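Local atomic coordinates of glutaredoxin 2 (Salmonella enterica subsp. enterica serovar Typhimurium, PDB entry 3IR4), a protein that binds glutathione and probably catalyses glutathione-dependent thiol-disulfide exchange, through a thioredoxin-like domain joined to an all-helical one. Residues Arg19-Leu24 against His70-Leu75; Asn97-Gln102 against Lys148-Asp153; Leu105-Lys110 against Ala141-Leu146; Pro164-Gly169 against Glu173-Leu178; Ile191-Pro194 against Tyr200-Asn203. All coordinates share one frame; numbering follows the deposited sequence. Where two conformers were deposited one is given.

Interaction 1. Residues Arg19-Leu24 against His70-Leu75; sequences RMIFGL and HYVDNL. With SO4 (sulfate ion), chain D.
Ile21 and Asp73, whose CA atoms lie 6.2 Å apart, mark where the helical segments 19-24 and 70-74 run side by side, nearly parallel at 16° with their axes 9.0 Å apart. No hydrogen bond crosses between them; the contact is made of methyl groups and one ring. With its CG2 turned anti to the backbone N, Ile21 pushes that methyl onto the other helix, 3.7 Å from Asp73 CA, and the same methyl meets Val72 CG1. Val72 divides its two branches over Phe22: CG1 sits above the middle of the ring in a CH-pi contact, 3.9 Å from its centroid, while CG2 reaches the far end of the ring, 3.5 Å from CZ. The two helices belong to the thioredoxin-like N-terminal domain, where they lie together against the sheet, and Leu54 of strand 53-55 touches both Phe22 and Val72. Both carboxylate oxygens of Asp73 are taken by backbone amides, OD1 by Leu80 and OD2 by Leu81, so a buried acid is satisfied beside apolar Ile21. At the periphery, Tyr71 OH donates to O1 of a sulfate, 2.7 Å away, which Lys56 also holds.

Interaction 2. Residues Asn97-Gln102 against Lys148-Asp153; sequences NGYVNQ and KKIGDD
Tyr99 meets Lys149, Ile150 and Asp153 by way of its first torsion: CG lies between the backbone N and the carbonyl carbon (chi1 68°), which turns the ring toward the helix 148-153. Lys149 bends at both chi3 and chi4, folding its chain back so that the end lies over one face of that ring. CE stands above the centre, 3.6 Å from the ring centroid, as a CH-pi contact, and the charged NZ follows as a cation-pi partner at 4.1 Å. The ring edge is used differently. The phenol OH donates to Asp153 OD2 over 2.6 Å, meeting that oxygen on its anti side, 21° out of the carboxylate plane, with ring and carboxylate planes turned 46° apart. Ile150 packs against the hydroxyl, its CD1 3.6 Å from Tyr99 OH. The oxygen thus lies among methyl and backbone carbon atoms yet keeps a strong acceptor, and the nearby negative charge would probably polarise the phenol. Asp153 has a second charge partner, since OD1 forms a salt bridge with Lys95 of helix 87-97. In this all-helical C-terminal domain, Tyr99 therefore ties segment 97-102 to helix 143-160, while Leu185 of helix 173-185 touches both Val100 and Ile150.

Interaction 3. Residues Leu105-Lys110 against Ala141-Leu146; sequences LPRFAK and AHSAGL
Arg107 and Ser143 join two helices of the all-helical, glutathione S-transferase-like C-terminal domain: Arg107 lies on helix 101-108, and Ser143 is the first residue of helix 143-160. The direct link is one hydrogen bond. Arg107, extended from CG to NE, spans the gap and delivers NH2 to Ser143 OG over 2.8 Å, with an N-H...O angle of 164°. The serine oxygen lies at the edge of the guanidinium, only 7° out of its plane, so the group is used as a flat donor along its rim. Ser143 OG is also hydrogen-bonded to the carbonyl of Leu140, to which the hydroxyl must give its own proton, and this leaves its lone pairs for Arg107.

Bonds to other parts of the chain fix the rotation of the guanidinium. NE pairs with an oxygen of Ile218, the last residue of the chain, and NH1 with the carbonyl of Leu103 in its own helix, so all three nitrogens have protein acceptors around a buried charge. Apolar packing comes from Leu140, Leu187 and Val188, which touch the arginine side chain. A water lies close to the same pair, accepting from Arg107 NH1 at 2.9 Å, with a longer approach of 3.3 Å to Ser143 OG.

Interaction 4. Residues Pro164-Gly169 against Glu173-Leu178; sequences PNAVNG and EDDIHL. With SO4 (sulfate ion), chain F.
Val167 lies against the first turns of helix 173-185, and its side chain is met atom by atom. CB and CG1 both lie against Asp175 OD1, which is 3.6 Å from CB and 3.4 Å from CG1. CG1, set between the backbone N and the carbonyl carbon (chi1 63°), is also 3.6 Å from Asp174 CB. CG2 packs on Leu178 CD2 at 3.9 Å, one turn further on. The backbone of the same residue supplies the polar grip, because Val167 N donates to the syn lone pair of Asp175 OD1 over 2.8 Å (162°). Tyr200 OH of helix 195-208 bonds to this oxygen too, so it has two partners in a buried setting. Next along the type I turn 166-169, Asn168 offers ND2 to Asp174 OD2 at 2.8 Å, the amide and carboxylate standing almost perpendicular, 83° apart; Arg85 forms a salt bridge with the other oxygen of Asp174. A water links Asn168 N to Asp175 OD2. That oxygen also takes Ser172 N, as in a capping box, while Ser172 OG caps the N-H of Asp174. The pair Ser172 and Asp175 is thus consistent with an N-capping box at the start of the core helix in the glutathione S-transferase fold.

Interaction 5. Residues Ile191-Pro194 against Tyr200-Asn203; sequences IHWP and YRDN. With SO4 (sulfate ion), chain E.
Trp193 and Arg201 meet at about a right angle, the guanidinium standing on edge over one face of the indole with the two planes 71° apart. NH1 leads, 3.1 Å from Trp193 CD2 at the ring fusion, and the charge gives a cation-pi contact, with Arg201 CZ 4.6 Å from the centroid of the five-membered ring. Farther back, CD sits over the six-membered ring, 4.1 Å from its centroid, as a CH-pi partner. The bend at chi3 (70°) lets CD and NH1 come down on the two rings in turn. In the glutathione S-transferase-like C-terminal domain, this clasp joins the loop before helix 195-208 to the second turn of that helix, Pro194 being its N-cap residue. Asp202 steadies the arginine from the side away from the indole: NE and NH2 both grip OD1, at 2.9 Å from NE and 3.0 Å from NH2, in a side-on salt bridge approached from one face of the carboxylate. On the opposite indole face Ile191 CG2 lies 3.5 Å above the plane, toward the rim.

In the fold
Interaction 1 lies in the thioredoxin-like N-terminal domain, whereas interactions 2 to 5 belong to the helical C-terminal domain. Along the chain interaction 1 closes first, interaction 3 is nested within the loop closed by interaction 2, and interactions 4 and 5 follow. Interactions 2 and 3, with centres 11 Å apart, join the same two helices, 101-108 and 143-160. Interaction 4 meets interaction 1 across the domain boundary, through His70 with Glu173 and Met20 beside Asp175 (centres 14 Å apart), and interaction 5 within its own domain, through Tyr200 (13 Å). Packing of Ile150 on Ile191 joins interactions 2 and 5. The touching contacts thus run from the thioredoxin-like domain into the helical one, and both contribute residues to the glutathione pocket.

Interaction 1. Residues Arg19-Leu24 against His70-Leu75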
# COMPACT_ATOMS: atom_id res chain seq x y z
N ARG A 19 1.33 8.14 -0.79
CA ARG A 19 1.25 8.85 0.48
C ARG A 19 2.57 8.89 1.24
O ARG A 19 2.76 9.76 2.09
CB ARG A 19 0.22 8.19 1.38
CG ARG A 19 -1.18 8.38 0.88
CD ARG A 19 -2.16 7.52 1.65
NE ARG A 19 -2.19 7.96 3.03
CZ ARG A 19 -2.81 7.34 4.02
NH1 ARG A 19 -3.45 6.20 3.80
NH2 ARG A 19 -2.77 7.85 5.25
N MSE A 20 3.46 7.93 0.99
CA MSE A 20 4.64 7.81 1.83
C MSE A 20 5.57 9.02 1.88
O MSE A 20 6.02 9.39 2.93
CB MSE A 20 5.45 6.56 1.48
CG MSE A 20 4.74 5.27 1.84
SE MSE A 20 5.68 3.69 1.22
CE MSE A 20 7.19 3.75 2.41
N ILE A 21 5.90 9.59 0.72
CA ILE A 21 6.86 10.70 0.71
C ILE A 21 6.28 11.90 1.43
O ILE A 21 7.02 12.65 2.08
CB ILE A 21 7.37 11.07 -0.70
CG1 ILE A 21 8.16 9.91 -1.32
CG2 ILE A 21 8.23 12.36 -0.68
CD1 ILE A 21 9.43 9.55 -0.66
N PHE A 22 4.97 12.14 1.31
CA PHE A 22 4.36 13.24 2.04
C PHE A 22 4.65 13.11 3.53
O PHE A 22 4.98 14.06 4.23
CB PHE A 22 2.86 13.33 1.79
CG PHE A 22 2.51 13.79 0.41
CD1 PHE A 22 2.49 15.14 0.09
CD2 PHE A 22 2.19 12.88 -0.59
CE1 PHE A 22 2.15 15.57 -1.17
CE2 PHE A 22 1.85 13.33 -1.86
CZ PHE A 22 1.82 14.68 -2.14
N GLY A 23 4.47 11.90 4.06
CA GLY A 23 4.72 11.68 5.46
C GLY A 23 6.17 11.80 5.84
O GLY A 23 6.52 12.47 6.82
N LEU A 24 7.03 11.16 5.07
CA LEU A 24 8.45 11.16 5.39
C LEU A 24 9.08 12.55 5.36
O LEU A 24 10.03 12.80 6.09
CB LEU A 24 9.23 10.23 4.43
CG LEU A 24 8.86 8.76 4.56
CD1 LEU A 24 9.39 7.91 3.40
CD2 LEU A 24 9.34 8.20 5.89
N HIS A 70 8.26 10.22 -7.04
CA HIS A 70 9.45 10.98 -7.44
C HIS A 70 9.19 12.48 -7.59
O HIS A 70 10.03 13.28 -7.20
CB HIS A 70 10.08 10.39 -8.67
CG HIS A 70 10.70 9.06 -8.42
ND1 HIS A 70 10.28 7.91 -9.04
CD2 HIS A 70 11.72 8.69 -7.59
CE1 HIS A 70 11.01 6.89 -8.61
NE2 HIS A 70 11.89 7.34 -7.72
N TYR A 71 8.05 12.87 -8.15
CA TYR A 71 7.72 14.28 -8.26
C TYR A 71 7.75 14.94 -6.88
O TYR A 71 8.39 15.97 -6.64
CB TYR A 71 6.34 14.43 -8.90
CG TYR A 71 5.82 15.86 -8.87
CD1 TYR A 71 6.31 16.82 -9.74
CD2 TYR A 71 4.87 16.24 -7.94
CE1 TYR A 71 5.84 18.14 -9.69
CE2 TYR A 71 4.39 17.55 -7.88
CZ TYR A 71 4.88 18.51 -8.75
OH TYR A 71 4.41 19.81 -8.71
N VAL A 72 7.03 14.34 -5.93
CA VAL A 72 6.94 14.91 -4.60
C VAL A 72 8.29 14.87 -3.88
O VAL A 72 8.65 15.82 -3.24
CB VAL A 72 5.82 14.23 -3.79
CG1 VAL A 72 5.75 14.75 -2.34
CG2 VAL A 72 4.47 14.41 -4.47
N ASP A 73 9.05 13.80 -4.00
CA ASP A 73 10.36 13.72 -3.36
C ASP A 73 11.31 14.78 -3.94
O ASP A 73 12.19 15.27 -3.24
CB ASP A 73 10.98 12.34 -3.56
CG ASP A 73 12.14 12.06 -2.62
OD1 ASP A 73 12.13 12.56 -1.48
OD2 ASP A 73 13.06 11.32 -3.05
N ASN A 74 11.13 15.13 -5.20
CA ASN A 74 12.03 16.03 -5.90
C ASN A 74 11.62 17.48 -5.87
O ASN A 74 12.42 18.36 -6.22
CB ASN A 74 12.18 15.54 -7.35
CG ASN A 74 12.87 14.20 -7.45
OD1 ASN A 74 13.45 13.69 -6.49
ND2 ASN A 74 12.83 13.61 -8.64
N LEU A 75 10.42 17.75 -5.37
CA LEU A 75 9.85 19.08 -5.50
C LEU A 75 10.64 20.17 -4.78
O LEU A 75 10.70 21.30 -5.26
CB LEU A 75 8.37 19.04 -5.07
CG LEU A 75 7.52 20.25 -5.44
CD1 LEU A 75 7.54 20.54 -6.93
CD2 LEU A 75 6.11 20.00 -4.91
S SO4 D . 5.01 21.35 -11.97
O1 SO4 D . 5.49 21.42 -10.58
O2 SO4 D . 5.20 20.00 -12.56
O3 SO4 D . 3.61 21.73 -12.02
O4 SO4 D . 5.75 22.36 -12.74

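Interaction 2. Residues Asn97-Gln102 against Lys148-Asp153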
# COMPACT_ATOMS: atom_id res chain seq x y z
N ASN A 97 3.96 -11.00 -3.57
CA ASN A 97 2.84 -10.36 -4.25
C ASN A 97 2.13 -11.32 -5.18
O ASN A 97 0.98 -11.09 -5.53
CB ASN A 97 3.25 -9.08 -4.96
CG ASN A 97 3.36 -7.89 -4.01
OD1 ASN A 97 2.46 -7.61 -3.22
ND2 ASN A 97 4.44 -7.14 -4.14
N GLY A 98 2.79 -12.39 -5.58
CA GLY A 98 2.18 -13.38 -6.43
C GLY A 98 1.07 -14.20 -5.77
O GLY A 98 0.20 -14.68 -6.49
N TYR A 99 1.10 -14.37 -4.44
CA TYR A 99 0.05 -15.15 -3.72
C TYR A 99 -0.70 -14.38 -2.64
O TYR A 99 -1.77 -14.81 -2.21
CB TYR A 99 0.59 -16.43 -3.08
CG TYR A 99 1.52 -16.27 -1.92
CD1 TYR A 99 2.89 -16.22 -2.11
CD2 TYR A 99 1.04 -16.14 -0.62
CE1 TYR A 99 3.78 -16.09 -1.02
CE2 TYR A 99 1.89 -15.99 0.46
CZ TYR A 99 3.25 -15.95 0.26
OH TYR A 99 4.07 -15.80 1.36
N VAL A 100 -0.18 -13.25 -2.21
CA VAL A 100 -0.67 -12.57 -1.02
C VAL A 100 -2.12 -12.10 -1.14
O VAL A 100 -2.80 -11.96 -0.12
CB VAL A 100 0.26 -11.41 -0.61
CG1 VAL A 100 0.09 -10.21 -1.53
CG2 VAL A 100 0.03 -11.00 0.83
N ASN A 101 -2.59 -11.85 -2.35
CA ASN A 101 -3.94 -11.36 -2.51
C ASN A 101 -4.98 -12.41 -2.09
O ASN A 101 -6.12 -12.03 -1.84
CB ASN A 101 -4.21 -10.84 -3.90
CG ASN A 101 -3.87 -9.39 -4.04
OD1 ASN A 101 -3.66 -8.72 -3.03
ND2 ASN A 101 -3.88 -8.89 -5.26
N GLN A 102 -4.61 -13.69 -2.02
CA GLN A 102 -5.54 -14.68 -1.50
C GLN A 102 -5.83 -14.43 -0.02
O GLN A 102 -6.87 -14.82 0.46
CB GLN A 102 -5.05 -16.08 -1.74
CG GLN A 102 -5.01 -16.42 -3.21
CD GLN A 102 -4.78 -17.89 -3.48
OE1 GLN A 102 -4.27 -18.64 -2.65
NE2 GLN A 102 -5.16 -18.31 -4.67
N LYS A 148 0.82 -19.51 7.26
CA LYS A 148 2.10 -20.16 7.48
C LYS A 148 3.10 -19.81 6.38
O LYS A 148 4.29 -19.61 6.64
CB LYS A 148 1.88 -21.68 7.56
CG LYS A 148 3.14 -22.51 7.82
CD LYS A 148 2.86 -24.00 7.90
CE LYS A 148 4.11 -24.80 8.25
NZ LYS A 148 4.51 -24.57 9.66
N LYS A 149 2.61 -19.72 5.14
CA LYS A 149 3.46 -19.32 4.00
C LYS A 149 4.03 -17.93 4.18
O LYS A 149 5.24 -17.73 4.04
CB LYS A 149 2.71 -19.37 2.65
CG LYS A 149 2.61 -20.74 1.95
CD LYS A 149 1.73 -20.67 0.68
CE LYS A 149 2.24 -19.65 -0.32
NZ LYS A 149 3.60 -20.01 -0.77
N ILE A 150 3.19 -16.96 4.50
CA ILE A 150 3.72 -15.62 4.68
C ILE A 150 4.67 -15.59 5.90
O ILE A 150 5.69 -14.90 5.88
CB ILE A 150 2.61 -14.56 4.64
CG1 ILE A 150 3.22 -13.16 4.61
CG2 ILE A 150 1.69 -14.72 5.82
CD1 ILE A 150 4.21 -12.89 3.45
N GLY A 151 4.38 -16.38 6.92
CA GLY A 151 5.28 -16.44 8.08
C GLY A 151 6.67 -16.91 7.65
O GLY A 151 7.70 -16.34 8.03
N ASP A 152 6.71 -17.95 6.84
CA ASP A 152 7.98 -18.46 6.33
C ASP A 152 8.72 -17.43 5.50
O ASP A 152 9.91 -17.24 5.69
CB ASP A 152 7.76 -19.73 5.49
CG ASP A 152 7.32 -20.94 6.31
OD1 ASP A 152 7.43 -20.92 7.54
OD2 ASP A 152 6.88 -21.93 5.68
N ASP A 153 8.00 -16.78 4.60
CA ASP A 153 8.62 -15.75 3.77
C ASP A 153 9.13 -14.57 4.60
O ASP A 153 10.21 -14.02 4.32
CB ASP A 153 7.68 -15.34 2.64
CG ASP A 153 7.61 -16.39 1.54
OD1 ASP A 153 8.58 -17.16 1.38
OD2 ASP A 153 6.58 -16.44 0.84

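Interaction 3. Residues Leu105-Lys110 against Ala141-Leu146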
# COMPACT_ATOMS: atom_id res chain seq x y z
N LEU A 105 -7.41 -9.75 -0.43
CA LEU A 105 -8.65 -9.30 -1.07
C LEU A 105 -9.90 -9.69 -0.30
O LEU A 105 -10.79 -8.85 -0.13
CB LEU A 105 -8.71 -9.74 -2.54
CG LEU A 105 -7.56 -9.25 -3.45
CD1 LEU A 105 -7.76 -9.81 -4.83
CD2 LEU A 105 -7.43 -7.73 -3.48
N PRO A 106 -9.99 -10.94 0.20
CA PRO A 106 -11.20 -11.27 0.93
C PRO A 106 -11.36 -10.46 2.20
O PRO A 106 -12.48 -10.22 2.63
CB PRO A 106 -11.02 -12.77 1.24
CG PRO A 106 -10.09 -13.28 0.23
CD PRO A 106 -9.14 -12.13 0.01
N ARG A 107 -10.24 -10.10 2.82
CA ARG A 107 -10.26 -9.30 4.02
C ARG A 107 -10.56 -7.84 3.74
O ARG A 107 -11.35 -7.21 4.46
CB ARG A 107 -8.96 -9.51 4.82
CG ARG A 107 -8.90 -10.90 5.43
CD ARG A 107 -7.55 -11.19 6.04
NE ARG A 107 -7.49 -12.48 6.75
CZ ARG A 107 -7.47 -13.66 6.14
NH1 ARG A 107 -7.41 -13.74 4.82
NH2 ARG A 107 -7.51 -14.78 6.86
N PHE A 108 -9.99 -7.29 2.67
CA PHE A 108 -10.36 -5.94 2.27
C PHE A 108 -11.88 -5.84 2.09
O PHE A 108 -12.51 -4.89 2.56
CB PHE A 108 -9.71 -5.56 0.92
CG PHE A 108 -8.20 -5.40 0.92
CD1 PHE A 108 -7.46 -5.04 2.04
CD2 PHE A 108 -7.53 -5.49 -0.27
CE1 PHE A 108 -6.09 -4.86 1.96
CE2 PHE A 108 -6.14 -5.29 -0.34
CZ PHE A 108 -5.45 -4.98 0.77
N ALA A 109 -12.46 -6.83 1.43
CA ALA A 109 -13.88 -6.84 1.10
C ALA A 109 -14.80 -6.90 2.33
O ALA A 109 -15.97 -6.57 2.22
CB ALA A 109 -14.18 -8.00 0.21
N LYS A 110 -14.25 -7.36 3.45
CA LYS A 110 -14.97 -7.47 4.71
C LYS A 110 -14.68 -6.36 5.69
O LYS A 110 -15.24 -6.36 6.77
CB LYS A 110 -14.62 -8.80 5.37
CG LYS A 110 -15.28 -10.00 4.71
CD LYS A 110 -14.66 -11.32 5.18
CE LYS A 110 -15.62 -12.50 5.24
NZ LYS A 110 -16.23 -12.81 3.93
N ALA A 141 -10.94 -20.07 3.54
CA ALA A 141 -10.86 -21.41 4.10
C ALA A 141 -9.45 -21.96 4.06
O ALA A 141 -9.13 -22.86 4.81
CB ALA A 141 -11.81 -22.35 3.40
N HIS A 142 -8.59 -21.39 3.21
CA HIS A 142 -7.17 -21.74 3.12
C HIS A 142 -6.27 -20.81 3.92
O HIS A 142 -5.06 -20.83 3.74
CB HIS A 142 -6.76 -21.76 1.65
CG HIS A 142 -7.25 -22.96 0.94
ND1 HIS A 142 -8.52 -23.05 0.42
CD2 HIS A 142 -6.67 -24.16 0.73
CE1 HIS A 142 -8.68 -24.24 -0.14
NE2 HIS A 142 -7.57 -24.94 0.05
N SER A 143 -6.84 -20.02 4.81
CA SER A 143 -6.04 -19.05 5.57
C SER A 143 -4.91 -19.67 6.36
O SER A 143 -3.83 -19.09 6.43
CB SER A 143 -6.93 -18.27 6.53
OG SER A 143 -7.84 -17.41 5.88
N ALA A 144 -5.13 -20.82 6.98
CA ALA A 144 -4.08 -21.38 7.87
C ALA A 144 -2.80 -21.61 7.06
O ALA A 144 -1.70 -21.23 7.47
CB ALA A 144 -4.55 -22.68 8.52
N GLY A 145 -2.92 -22.26 5.92
CA GLY A 145 -1.76 -22.53 5.10
C GLY A 145 -1.12 -21.26 4.53
O GLY A 145 0.09 -21.14 4.44
N LEU A 146 -1.95 -20.30 4.13
CA LEU A 146 -1.46 -19.05 3.57
C LEU A 146 -0.71 -18.26 4.65
O LEU A 146 0.32 -17.65 4.36
CB LEU A 146 -2.60 -18.22 2.99
CG LEU A 146 -3.20 -18.77 1.70
CD1 LEU A 146 -4.56 -18.14 1.43
CD2 LEU A 146 -2.27 -18.50 0.53
O HOH W 1 -7.45 -15.92 2.97

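Interaction 4. Residues Pro164-Gly169 against Glu173-Leu178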
# COMPACT_ATOMS: atom_id res chain seq x y z
N PRO A 164 15.31 -0.24 10.73
CA PRO A 164 13.86 -0.00 10.69
C PRO A 164 13.40 1.15 9.84
O PRO A 164 12.20 1.26 9.58
CB PRO A 164 13.52 0.30 12.15
CG PRO A 164 14.64 -0.19 12.93
CD PRO A 164 15.83 -0.24 12.10
N ASN A 165 14.31 2.04 9.46
CA ASN A 165 13.99 3.22 8.68
C ASN A 165 14.51 3.16 7.26
O ASN A 165 14.42 4.15 6.53
CB ASN A 165 14.43 4.52 9.39
CG ASN A 165 15.91 4.60 9.60
OD1 ASN A 165 16.59 3.59 9.67
ND2 ASN A 165 16.42 5.81 9.81
N ALA A 166 15.02 2.01 6.84
CA ALA A 166 15.52 1.82 5.47
C ALA A 166 15.88 0.38 5.24
O ALA A 166 16.84 -0.13 5.82
CB ALA A 166 16.73 2.70 5.18
N VAL A 167 15.15 -0.29 4.36
CA VAL A 167 15.38 -1.72 4.14
C VAL A 167 16.80 -2.04 3.71
O VAL A 167 17.35 -3.08 4.09
CB VAL A 167 14.29 -2.35 3.22
CG1 VAL A 167 14.32 -1.74 1.84
CG2 VAL A 167 14.43 -3.86 3.16
N ASN A 168 17.41 -1.15 2.94
CA ASN A 168 18.79 -1.35 2.48
C ASN A 168 19.81 -0.47 3.19
O ASN A 168 20.98 -0.51 2.81
CB ASN A 168 18.86 -1.17 0.96
CG ASN A 168 17.89 -2.07 0.22
OD1 ASN A 168 17.61 -3.19 0.65
ND2 ASN A 168 17.29 -1.55 -0.82
N GLY A 169 19.41 0.28 4.21
CA GLY A 169 20.33 1.14 4.98
C GLY A 169 20.07 2.61 4.74
O GLY A 169 20.10 3.39 5.67
N GLU A 173 13.64 3.12 -3.27
CA GLU A 173 12.37 2.70 -3.80
C GLU A 173 11.98 1.31 -3.27
O GLU A 173 10.79 0.97 -3.30
CB GLU A 173 12.36 2.73 -5.32
CG GLU A 173 12.38 4.14 -5.94
CD GLU A 173 13.76 4.80 -5.96
OE1 GLU A 173 14.78 4.15 -5.58
OE2 GLU A 173 13.82 5.96 -6.41
N ASP A 174 12.92 0.50 -2.78
CA ASP A 174 12.53 -0.76 -2.14
C ASP A 174 11.64 -0.52 -0.94
O ASP A 174 10.74 -1.31 -0.68
CB ASP A 174 13.73 -1.61 -1.75
CG ASP A 174 14.45 -2.24 -2.94
OD1 ASP A 174 13.89 -2.27 -4.06
OD2 ASP A 174 15.58 -2.76 -2.71
N ASP A 175 11.86 0.55 -0.19
CA ASP A 175 10.99 0.91 0.93
C ASP A 175 9.58 1.25 0.46
O ASP A 175 8.58 0.91 1.08
CB ASP A 175 11.57 2.07 1.73
CG ASP A 175 12.87 1.71 2.37
OD1 ASP A 175 12.82 0.90 3.33
OD2 ASP A 175 13.93 2.18 1.93
N ILE A 176 9.53 1.99 -0.66
CA ILE A 176 8.27 2.39 -1.25
C ILE A 176 7.46 1.15 -1.64
O ILE A 176 6.26 1.09 -1.45
CB ILE A 176 8.49 3.32 -2.46
CG1 ILE A 176 9.27 4.59 -2.05
CG2 ILE A 176 7.17 3.64 -3.10
CD1 ILE A 176 8.57 5.51 -1.06
N HIS A 177 8.11 0.14 -2.19
CA HIS A 177 7.40 -1.09 -2.59
C HIS A 177 7.13 -2.02 -1.41
O HIS A 177 6.12 -2.74 -1.42
CB HIS A 177 8.15 -1.82 -3.70
CG HIS A 177 8.19 -1.07 -4.97
ND1 HIS A 177 7.05 -0.68 -5.64
CD2 HIS A 177 9.24 -0.59 -5.68
CE1 HIS A 177 7.41 -0.02 -6.73
NE2 HIS A 177 8.73 0.05 -6.77
N LEU A 178 8.00 -2.07 -0.42
CA LEU A 178 7.84 -3.02 0.67
C LEU A 178 6.81 -2.60 1.73
O LEU A 178 5.98 -3.41 2.16
CB LEU A 178 9.21 -3.27 1.35
CG LEU A 178 9.20 -4.17 2.57
CD1 LEU A 178 8.67 -5.60 2.21
CD2 LEU A 178 10.59 -4.23 3.18
S SO4 F . 10.49 0.41 -10.08
O1 SO4 F . 11.84 0.93 -10.41
O2 SO4 F . 10.71 -0.95 -9.54
O3 SO4 F . 9.93 1.31 -9.06
O4 SO4 F . 9.72 0.34 -11.31
O HOH W 2 16.31 1.10 1.37

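Interaction 5. Residues Ile191-Pro194 against Tyr200-Asn203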
# COMPACT_ATOMS: atom_id res chain seq x y z
N ILE A 191 -0.70 -13.83 11.67
CA ILE A 191 0.67 -13.83 11.15
C ILE A 191 1.70 -13.73 12.28
O ILE A 191 1.54 -12.96 13.24
CB ILE A 191 0.88 -12.68 10.15
CG1 ILE A 191 0.08 -12.95 8.87
CG2 ILE A 191 2.36 -12.54 9.79
CD1 ILE A 191 0.14 -11.84 7.84
N HIS A 192 2.76 -14.51 12.15
CA HIS A 192 3.94 -14.45 13.00
C HIS A 192 4.95 -13.46 12.38
O HIS A 192 5.48 -13.71 11.31
CB HIS A 192 4.59 -15.83 13.12
CG HIS A 192 3.72 -16.87 13.77
ND1 HIS A 192 4.23 -18.02 14.31
CD2 HIS A 192 2.38 -16.93 13.97
CE1 HIS A 192 3.25 -18.76 14.79
NE2 HIS A 192 2.12 -18.12 14.61
N TRP A 193 5.15 -12.35 13.06
CA TRP A 193 6.02 -11.27 12.60
C TRP A 193 7.39 -11.34 13.24
O TRP A 193 7.50 -11.13 14.44
CB TRP A 193 5.37 -9.92 12.92
CG TRP A 193 4.14 -9.61 12.14
CD1 TRP A 193 2.86 -9.95 12.46
CD2 TRP A 193 4.08 -8.88 10.91
NE1 TRP A 193 2.02 -9.45 11.53
CE2 TRP A 193 2.73 -8.82 10.55
CE3 TRP A 193 5.02 -8.23 10.12
CZ2 TRP A 193 2.29 -8.12 9.43
CZ3 TRP A 193 4.61 -7.58 9.01
CH2 TRP A 193 3.26 -7.52 8.67
N PRO A 194 8.43 -11.55 12.44
CA PRO A 194 9.77 -11.53 13.01
C PRO A 194 10.12 -10.13 13.51
O PRO A 194 9.56 -9.15 13.05
CB PRO A 194 10.66 -11.96 11.83
CG PRO A 194 9.77 -12.73 10.95
CD PRO A 194 8.47 -11.97 11.03
N TYR A 200 10.52 -2.57 11.52
CA TYR A 200 10.49 -1.79 10.27
C TYR A 200 9.04 -1.34 10.00
O TYR A 200 8.78 -0.17 9.72
CB TYR A 200 11.04 -2.66 9.13
CG TYR A 200 10.93 -2.03 7.77
CD1 TYR A 200 9.79 -2.21 6.98
CD2 TYR A 200 11.93 -1.21 7.29
CE1 TYR A 200 9.69 -1.64 5.75
CE2 TYR A 200 11.83 -0.63 6.05
CZ TYR A 200 10.70 -0.82 5.29
OH TYR A 200 10.56 -0.25 4.05
N ARG A 201 8.11 -2.27 10.06
CA ARG A 201 6.70 -1.97 9.86
C ARG A 201 6.25 -0.86 10.79
O ARG A 201 5.62 0.10 10.37
CB ARG A 201 5.92 -3.24 10.17
CG ARG A 201 4.39 -3.13 10.21
CD ARG A 201 3.80 -4.29 10.97
NE ARG A 201 4.08 -4.18 12.39
CZ ARG A 201 4.10 -5.20 13.24
NH1 ARG A 201 3.83 -6.42 12.82
NH2 ARG A 201 4.38 -5.00 14.51
N ASP A 202 6.57 -0.98 12.07
CA ASP A 202 6.12 -0.02 13.06
C ASP A 202 6.75 1.33 12.86
O ASP A 202 6.07 2.37 12.92
CB ASP A 202 6.41 -0.53 14.47
CG ASP A 202 5.54 -1.70 14.88
OD1 ASP A 202 4.53 -2.00 14.21
OD2 ASP A 202 5.90 -2.36 15.88
N ASN A 203 8.04 1.36 12.62
CA ASN A 203 8.72 2.62 12.43
C ASN A 203 8.27 3.32 11.16
O ASN A 203 8.01 4.52 11.14
CB ASN A 203 10.23 2.46 12.40
CG ASN A 203 10.88 3.75 12.00
OD1 ASN A 203 10.91 4.69 12.79
ND2 ASN A 203 11.28 3.85 10.73
S SO4 E . 7.91 -19.00 14.91
O1 SO4 E . 7.36 -18.64 16.23
O2 SO4 E . 8.34 -20.41 14.95
O3 SO4 E . 9.05 -18.11 14.60
O4 SO4 E . 6.81 -18.84 13.93